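Local coordinates for 14L protein (Yaba-like disease virus, PDB 4EKX), which probably binds interleukin-18 as a secreted decoy receptor, which would keep the cytokine from its cellular receptor and blunt the host's inflammatory response, at residues V19-R24 with E102-S107; W37-N42 with D46-N51; L75-T78 with E83-N86. The protein carries 2 engineered substitutions. All coordinates share one frame; numbering follows the deposited sequence.

In the fold
All three contacts belong to one two-sheet domain. Interaction 1 joins the two sheets face to face near its middle, and interaction 3, with its centre about 9 Å away, closes one end. These two meet where Leu106 CD1 packs 3.6 Å from Leu77 CD2 and where Ser107 OG is hydrogen-bonded to Asn86 OD1, 2.8 Å away. Interaction 2 has its centre about 14 Å from that of interaction 1, and the indole of Trp37 ties them together, with CZ2 3.5 Å from Cys23 CB. Ile39 CD1, 3.8 Å from Leu75 CD2, continues the core from interaction 2 to interaction 3. The loop of interaction 2 also touches a bound protein partner.

Interaction 1. Residues V19-R24 with E102-S107; sequences VVLECR and ESVILS
Leu21 and Leu106 meet tip to tip, methyl against methyl, and supply most of the surface hidden between 19-24 and 102-107. Their CD2 atoms are the closest pair, with Leu21 CD2 3.9 Å from Leu106 CD2. The other two branches follow at a slightly looser spacing, Leu21 CD1 lying 4.2 Å from Leu106 CD1, so the two forked ends face each other branch for branch. In Leu21 the CG atom stands beside the backbone nitrogen and opposite the carbonyl carbon (chi1 -42°), and the nearly extended next torsion carries the fork across the gap to the other segment. Leu106 uses the same first well to reach back from 102-107.

Val104 makes the third, smaller contribution. One of its branches touches the flank of the leucine pair: Val104 CG1 sits 4.3 Å from Leu21 CD1, which therefore has neighbours from both Val104 and Leu106. No hydrogen bond crosses between the segments, and the backbones stay well apart, 9.6 Å from Leu21 CA to Val104 CA, so the contact is made by side chains.

On strand 18-26 the residues alternate. While Leu21 faces inward, Glu22 and Arg24 turn to the other side and form a salt bridge, Arg24 NH1 lying 3.2 Å from Glu22 OE1 and approaching from above the carboxylate plane, 41° out of it. That pair is shared with a second copy of the protein, whose Arg24 reaches Glu22 in a further salt bridge. Cys23, bonded to Cys91 of strand 89-94, joins the two sheets covalently beside this packing. Facing antiparallel sheets, an apolar filling and a cross-sheet disulfide next to a tryptophan are the hallmarks of the immunoglobulin fold.

Interaction 2. Residues W37-N42 with D46-N51; sequences WIIGKN and DQLPPN
Ile39 and Leu48 make the apolar part of this contact, one from the end of strand 34-39 and the other from the loop that leads on to strand 54-58. A methyl of the leucine rests on the methylene of the isoleucine, Leu48 CD1 lying 3.9 Å from Ile39 CG1, and the two side chains cross at about a right angle, so they meet over a small patch and do not run alongside each other. The torsions of Ile39 explain which atom is used: chi1 (-49°) puts CG1 beside Leu48, and the second torsion (-54°) turns the terminal methyl CD1 off toward the core, onto Leu75. Tyr54 of strand 54-58, in the other sheet, packs against both Ile39 and Leu48 and joins the cluster to that sheet.

The polar part lies at the outer edge, beside the chain of another protein, and runs through one water. The water donates to Asn42 O, 2.7 Å away, and accepts from Gln47 NE2 at 3.2 Å. The other end of the same amide, OE1, takes the backbone N-H of Thr44. With a partner at each end, the amide has its orientation defined: oxygen toward Thr44, nitrogen toward the water. Gln47 OE1 and Asn42 O also approach to 3.6 Å, but both are acceptors and form no bond with each other.

The other protein, consistent with the cytokine partner, packs an aromatic side chain on Gln47, and one of its basic side chains pairs with Asp46. The chemistry implies a loop held to its strand without any direct hydrogen bond between 37-42 and 46-51: one buried isoleucine gives it an apolar footing, and one water links a backbone oxygen to an amide nitrogen.

Interaction 3. Residues L75-T78 with E83-N86; sequences LILT and EMRN
Met84 and Leu77 pass flank to flank, pointing opposite ways, the methionine reaching from helix 82-86 toward the strand while the leucine points back toward the helix. The terminal methyl does the touching. Met84 CE lies alongside the leucine stem, 3.8 Å from Leu77 CG, and it also comes close to Leu77 CB and to the methyl Leu77 CD2. The contact is thus made along one flank of the leucine. Met84 runs out nearly straight as far as the sulfur, and a bend at the last torsion (chi3 67°) then sets the methyl against that flank.

Beyond the leucine the same methyl meets backbone: Met84 CE is 3.6 Å from Thr78 O. This is van der Waals packing against a carbonyl, with the side chain of Thr78 starting off in the direction away from the helix. The two side chains bridge main chains that come no nearer than 8.2 Å, measured from Leu77 CA to Met84 CA. Met84 gives up more surface here than Leu77 and Thr78 together.

Helix 82-86 is the next element after strand 72-78 and leads into strand 89-94, so it carries the chain from one sheet of the sandwich to the other, and Met84 turns into the core there. Tyr54 of strand 54-58 packs on both Leu77 and Met84, and the backbone of Arg85 is hydrogen-bonded to that of Ser107 in helix 106-110.

Interaction 1. Residues V19-R24 with E102-S107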
loop_
_atom_site.group_PDB
_atom_site.type_symbol
_atom_site.label_atom_id
_atom_site.label_comp_id
_atom_site.label_asym_id
_atom_site.label_seq_id
_atom_site.Cartn_x
_atom_site.Cartn_y
_atom_site.Cartn_z
ATOM N N VAL D 19 12.794 1.383 8.005
ATOM C CA VAL D 19 12.622 2.013 6.691
ATOM C C VAL D 19 12.134 0.992 5.672
ATOM O O VAL D 19 12.711 -0.077 5.535
ATOM C CB VAL D 19 13.954 2.644 6.194
ATOM C CG1 VAL D 19 13.930 2.893 4.694
ATOM C CG2 VAL D 19 14.248 3.944 6.965
ATOM N N VAL D 20 11.064 1.325 4.955
ATOM C CA VAL D 20 10.527 0.409 3.953
ATOM C C VAL D 20 10.592 1.038 2.571
ATOM O O VAL D 20 10.119 2.157 2.380
ATOM C CB VAL D 20 9.052 0.061 4.238
ATOM C CG1 VAL D 20 8.510 -0.881 3.157
ATOM C CG2 VAL D 20 8.909 -0.559 5.622
ATOM N N LEU D 21 11.210 0.324 1.631
ATOM C CA LEU D 21 11.207 0.715 0.226
ATOM C C LEU D 21 10.273 -0.226 -0.485
ATOM O O LEU D 21 10.330 -1.438 -0.277
ATOM C CB LEU D 21 12.600 0.595 -0.390
ATOM C CG LEU D 21 13.753 1.090 0.512
ATOM C CD1 LEU D 21 15.071 1.018 -0.246
ATOM C CD2 LEU D 21 13.490 2.507 1.016
ATOM N N GLU D 22 9.417 0.336 -1.332
ATOM C CA GLU D 22 8.428 -0.455 -2.045
ATOM C C GLU D 22 8.793 -0.503 -3.508
ATOM O O GLU D 22 8.843 0.526 -4.187
ATOM C CB GLU D 22 7.040 0.171 -1.895
ATOM C CG GLU D 22 6.668 0.473 -0.443
ATOM C CD GLU D 22 5.520 1.470 -0.336
ATOM O OE1 GLU D 22 5.254 2.176 -1.327
ATOM O OE2 GLU D 22 4.908 1.558 0.753
ATOM N N CYS D 23 9.051 -1.706 -3.995
ATOM C CA CYS D 23 9.280 -1.860 -5.414
ATOM C C CYS D 23 8.083 -2.521 -6.079
ATOM O O CYS D 23 7.631 -3.583 -5.655
ATOM C CB CYS D 23 10.545 -2.656 -5.677
ATOM S SG CYS D 23 10.774 -2.881 -7.498
ATOM N N ARG D 24 7.564 -1.871 -7.115
ATOM C CA ARG D 24 6.448 -2.405 -7.877
ATOM C C ARG D 24 6.836 -2.493 -9.336
ATOM O O ARG D 24 7.414 -1.559 -9.893
ATOM C CB ARG D 24 5.210 -1.508 -7.742
ATOM C CG ARG D 24 4.669 -1.406 -6.321
ATOM C CD ARG D 24 3.505 -0.438 -6.266
ATOM N NE ARG D 24 2.917 -0.337 -4.932
ATOM C CZ ARG D 24 3.292 0.548 -4.014
ATOM N NH1 ARG D 24 4.253 1.430 -4.279
ATOM N NH2 ARG D 24 2.685 0.568 -2.835
ATOM N N GLU D 102 15.641 -0.378 -11.537
ATOM C CA GLU D 102 15.668 0.956 -10.978
ATOM C C GLU D 102 16.476 0.874 -9.693
ATOM O O GLU D 102 16.497 -0.164 -9.030
ATOM C CB GLU D 102 14.249 1.460 -10.690
ATOM C CG GLU D 102 14.203 2.896 -10.223
ATOM C CD GLU D 102 14.704 3.862 -11.281
ATOM O OE1 GLU D 102 14.405 3.650 -12.477
ATOM O OE2 GLU D 102 15.408 4.828 -10.916
ATOM N N SER D 103 17.141 1.960 -9.327
ATOM C CA SER D 103 17.977 1.919 -8.137
ATOM C C SER D 103 17.857 3.201 -7.345
ATOM O O SER D 103 17.344 4.206 -7.839
ATOM C CB SER D 103 19.441 1.642 -8.504
ATOM O OG SER D 103 19.988 2.702 -9.268
ATOM N N VAL D 104 18.320 3.148 -6.102
ATOM C CA VAL D 104 18.301 4.314 -5.236
ATOM C C VAL D 104 19.433 4.218 -4.224
ATOM O O VAL D 104 19.813 3.123 -3.799
ATOM C CB VAL D 104 16.937 4.454 -4.501
ATOM C CG1 VAL D 104 16.667 3.240 -3.619
ATOM C CG2 VAL D 104 16.890 5.745 -3.681
ATOM N N ILE D 105 19.990 5.374 -3.880
ATOM C CA ILE D 105 20.923 5.501 -2.778
ATOM C C ILE D 105 20.249 6.428 -1.775
ATOM O O ILE D 105 20.075 7.617 -2.035
ATOM C CB ILE D 105 22.271 6.079 -3.240
ATOM C CG1 ILE D 105 22.984 5.072 -4.145
ATOM C CG2 ILE D 105 23.159 6.456 -2.034
ATOM C CD1 ILE D 105 24.261 5.595 -4.757
ATOM N N LEU D 106 19.854 5.867 -0.640
ATOM C CA LEU D 106 19.032 6.587 0.326
ATOM C C LEU D 106 19.608 7.914 0.825
ATOM O O LEU D 106 18.877 8.892 0.944
ATOM C CB LEU D 106 18.649 5.668 1.491
ATOM C CG LEU D 106 17.751 4.532 0.983
ATOM C CD1 LEU D 106 17.569 3.440 2.033
ATOM C CD2 LEU D 106 16.407 5.104 0.530
ATOM N N SER D 107 20.906 7.962 1.110
ATOM C CA SER D 107 21.499 9.196 1.627
ATOM C C SER D 107 21.251 10.373 0.682
ATOM O O SER D 107 21.158 11.519 1.120
ATOM C CB SER D 107 23.000 9.024 1.895
ATOM O OG SER D 107 23.684 8.634 0.714
#

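Interaction 2. Residues W37-N42 with D46-N51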
loop_
_atom_site.group_PDB
_atom_site.type_symbol
_atom_site.label_atom_id
_atom_site.label_comp_id
_atom_site.label_asym_id
_atom_site.label_seq_id
_atom_site.Cartn_x
_atom_site.Cartn_y
_atom_site.Cartn_z
ATOM N N TRP D 37 14.870 -7.476 -4.957
ATOM C CA TRP D 37 15.949 -6.554 -4.679
ATOM C C TRP D 37 17.339 -7.189 -4.825
ATOM O O TRP D 37 17.526 -8.385 -4.570
ATOM C CB TRP D 37 15.768 -5.982 -3.264
ATOM C CG TRP D 37 14.591 -5.024 -3.170
ATOM C CD1 TRP D 37 13.283 -5.336 -2.895
ATOM C CD2 TRP D 37 14.633 -3.618 -3.383
ATOM N NE1 TRP D 37 12.505 -4.190 -2.916
ATOM C CE2 TRP D 37 13.311 -3.123 -3.219
ATOM C CE3 TRP D 37 15.657 -2.717 -3.702
ATOM C CZ2 TRP D 37 13.005 -1.768 -3.324
ATOM C CZ3 TRP D 37 15.346 -1.372 -3.826
ATOM C CH2 TRP D 37 14.026 -0.911 -3.639
ATOM N N ILE D 38 18.292 -6.366 -5.265
ATOM C CA ILE D 38 19.712 -6.709 -5.267
ATOM C C ILE D 38 20.432 -5.605 -4.501
ATOM O O ILE D 38 20.242 -4.414 -4.781
ATOM C CB ILE D 38 20.278 -6.821 -6.698
ATOM C CG1 ILE D 38 19.596 -7.979 -7.444
ATOM C CG2 ILE D 38 21.809 -7.007 -6.654
ATOM C CD1 ILE D 38 20.076 -8.182 -8.899
ATOM N N ILE D 39 21.226 -6.016 -3.519
ATOM C CA ILE D 39 21.941 -5.093 -2.635
ATOM C C ILE D 39 23.361 -4.965 -3.151
ATOM O O ILE D 39 24.116 -5.944 -3.184
ATOM C CB ILE D 39 21.968 -5.618 -1.194
ATOM C CG1 ILE D 39 20.573 -6.054 -0.746
ATOM C CG2 ILE D 39 22.539 -4.565 -0.235
ATOM C CD1 ILE D 39 19.498 -4.972 -0.910
ATOM N N GLY D 40 23.717 -3.758 -3.578
ATOM C CA GLY D 40 25.001 -3.532 -4.206
ATOM C C GLY D 40 25.060 -4.206 -5.563
ATOM O O GLY D 40 24.048 -4.313 -6.261
ATOM N N LYS D 41 26.246 -4.676 -5.932
ATOM C CA LYS D 41 26.455 -5.212 -7.271
ATOM C C LYS D 41 25.696 -6.500 -7.590
ATOM O O LYS D 41 25.160 -6.639 -8.690
ATOM C CB LYS D 41 27.946 -5.406 -7.550
ATOM C CG LYS D 41 28.611 -4.187 -8.170
ATOM N N ASN D 42 25.660 -7.449 -6.659
ATOM C CA ASN D 42 25.173 -8.783 -7.027
ATOM C C ASN D 42 24.621 -9.673 -5.917
ATOM O O ASN D 42 24.521 -10.892 -6.092
ATOM C CB ASN D 42 26.272 -9.530 -7.790
ATOM C CG ASN D 42 27.541 -9.700 -6.970
ATOM O OD1 ASN D 42 27.546 -9.485 -5.752
ATOM N ND2 ASN D 42 28.621 -10.103 -7.631
ATOM N N ASP D 46 18.677 -12.884 0.067
ATOM C CA ASP D 46 18.892 -14.267 0.492
ATOM C C ASP D 46 20.366 -14.569 0.743
ATOM O O ASP D 46 20.708 -15.443 1.544
ATOM C CB ASP D 46 18.373 -15.233 -0.583
ATOM C CG ASP D 46 16.937 -14.931 -0.995
ATOM O OD1 ASP D 46 16.062 -15.793 -0.775
ATOM O OD2 ASP D 46 16.684 -13.822 -1.517
ATOM N N GLN D 47 21.240 -13.845 0.055
ATOM C CA GLN D 47 22.680 -14.124 0.135
ATOM C C GLN D 47 23.411 -13.399 1.264
ATOM O O GLN D 47 24.560 -13.725 1.587
ATOM C CB GLN D 47 23.339 -13.793 -1.199
ATOM C CG GLN D 47 22.873 -14.677 -2.339
ATOM C CD GLN D 47 23.318 -14.133 -3.673
ATOM O OE1 GLN D 47 22.573 -13.404 -4.331
ATOM N NE2 GLN D 47 24.551 -14.458 -4.069
ATOM N N LEU D 48 22.747 -12.422 1.869
ATOM C CA LEU D 48 23.369 -11.632 2.936
ATOM C C LEU D 48 23.560 -12.422 4.229
ATOM O O LEU D 48 22.783 -13.322 4.545
ATOM C CB LEU D 48 22.533 -10.381 3.218
ATOM C CG LEU D 48 22.323 -9.486 1.996
ATOM C CD1 LEU D 48 21.386 -8.338 2.333
ATOM C CD2 LEU D 48 23.674 -8.969 1.522
ATOM N N PRO D 49 24.599 -12.075 4.992
ATOM C CA PRO D 49 24.784 -12.746 6.282
ATOM C C PRO D 49 23.613 -12.414 7.209
ATOM O O PRO D 49 22.902 -11.432 6.982
ATOM C CB PRO D 49 26.101 -12.160 6.802
ATOM C CG PRO D 49 26.230 -10.834 6.132
ATOM C CD PRO D 49 25.523 -10.944 4.797
ATOM N N PRO D 50 23.390 -13.242 8.235
ATOM C CA PRO D 50 22.297 -12.936 9.159
ATOM C C PRO D 50 22.529 -11.598 9.865
ATOM O O PRO D 50 23.678 -11.198 10.068
ATOM C CB PRO D 50 22.352 -14.091 10.164
ATOM C CG PRO D 50 23.747 -14.619 10.067
ATOM C CD PRO D 50 24.156 -14.432 8.643
ATOM N N ASN D 51 21.448 -10.915 10.222
ATOM C CA ASN D 51 21.541 -9.634 10.927
ATOM C C ASN D 51 22.188 -8.542 10.080
ATOM O O ASN D 51 22.828 -7.627 10.611
ATOM C CB ASN D 51 22.299 -9.785 12.248
ATOM C CG ASN D 51 21.743 -10.892 13.115
ATOM O OD1 ASN D 51 22.492 -11.704 13.660
ATOM N ND2 ASN D 51 20.421 -10.937 13.242
HETATM O O HOH W 1 26.369 -12.892 -6.115
#

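Interaction 3. Residues L75-T78 with E83-N86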
loop_
_atom_site.group_PDB
_atom_site.type_symbol
_atom_site.label_atom_id
_atom_site.label_comp_id
_atom_site.label_asym_id
_atom_site.label_seq_id
_atom_site.Cartn_x
_atom_site.Cartn_y
_atom_site.Cartn_z
ATOM N N LEU D 75 11.540 -3.831 0.589
ATOM C CA LEU D 75 12.819 -4.032 1.258
ATOM C C LEU D 75 12.776 -3.244 2.566
ATOM O O LEU D 75 12.469 -2.047 2.577
ATOM C CB LEU D 75 13.968 -3.569 0.361
ATOM C CG LEU D 75 15.390 -3.808 0.890
ATOM C CD1 LEU D 75 15.721 -5.303 0.928
ATOM C CD2 LEU D 75 16.395 -3.058 0.023
ATOM N N ILE D 76 13.043 -3.934 3.668
ATOM C CA ILE D 76 12.923 -3.333 4.989
ATOM C C ILE D 76 14.308 -3.231 5.599
ATOM O O ILE D 76 15.027 -4.228 5.684
ATOM C CB ILE D 76 12.014 -4.162 5.931
ATOM C CG1 ILE D 76 10.610 -4.302 5.350
ATOM C CG2 ILE D 76 11.945 -3.527 7.322
ATOM C CD1 ILE D 76 10.425 -5.533 4.516
ATOM N N LEU D 77 14.680 -2.015 5.991
ATOM C CA LEU D 77 15.984 -1.756 6.587
ATOM C C LEU D 77 15.798 -1.439 8.054
ATOM O O LEU D 77 14.964 -0.604 8.425
ATOM C CB LEU D 77 16.673 -0.562 5.920
ATOM C CG LEU D 77 17.293 -0.757 4.536
ATOM C CD1 LEU D 77 16.222 -1.087 3.513
ATOM C CD2 LEU D 77 18.061 0.493 4.127
ATOM N N THR D 78 16.584 -2.112 8.883
ATOM C CA THR D 78 16.607 -1.865 10.312
ATOM C C THR D 78 18.054 -1.746 10.766
ATOM O O THR D 78 18.975 -2.151 10.048
ATOM C CB THR D 78 15.933 -3.003 11.092
ATOM O OG1 THR D 78 16.454 -4.264 10.646
ATOM C CG2 THR D 78 14.428 -2.966 10.890
ATOM N N GLU D 83 26.930 2.562 5.862
ATOM C CA GLU D 83 27.108 1.704 4.698
ATOM C C GLU D 83 25.771 1.451 4.000
ATOM O O GLU D 83 25.692 1.486 2.776
ATOM C CB GLU D 83 27.777 0.374 5.063
ATOM C CG GLU D 83 27.918 -0.567 3.859
ATOM C CD GLU D 83 28.523 -1.915 4.214
ATOM O OE1 GLU D 83 28.696 -2.750 3.297
ATOM O OE2 GLU D 83 28.825 -2.144 5.404
ATOM N N MET D 84 24.730 1.196 4.785
ATOM C CA MET D 84 23.392 0.963 4.239
ATOM C C MET D 84 22.806 2.235 3.636
ATOM O O MET D 84 22.125 2.185 2.602
ATOM C CB MET D 84 22.458 0.426 5.327
ATOM C CG MET D 84 22.860 -0.944 5.847
ATOM S SD MET D 84 21.997 -1.426 7.361
ATOM C CE MET D 84 20.325 -1.598 6.746
ATOM N N ARG D 85 23.060 3.372 4.289
ATOM C CA ARG D 85 22.570 4.664 3.800
ATOM C C ARG D 85 23.171 5.012 2.443
ATOM O O ARG D 85 22.522 5.657 1.619
ATOM C CB ARG D 85 22.867 5.786 4.804
ATOM C CG ARG D 85 22.032 5.729 6.066
ATOM C CD ARG D 85 22.352 6.872 7.030
ATOM N NE ARG D 85 21.655 6.685 8.299
ATOM C CZ ARG D 85 22.197 6.130 9.379
ATOM N NH1 ARG D 85 23.461 5.726 9.363
ATOM N NH2 ARG D 85 21.479 5.985 10.483
ATOM N N ASN D 86 24.401 4.561 2.209
ATOM C CA ASN D 86 25.130 4.896 0.988
ATOM C C ASN D 86 25.121 3.787 -0.070
ATOM O O ASN D 86 25.656 3.962 -1.165
ATOM C CB ASN D 86 26.573 5.284 1.321
ATOM C CG ASN D 86 26.657 6.552 2.148
ATOM O OD1 ASN D 86 25.784 7.417 2.068
ATOM N ND2 ASN D 86 27.714 6.670 2.947
#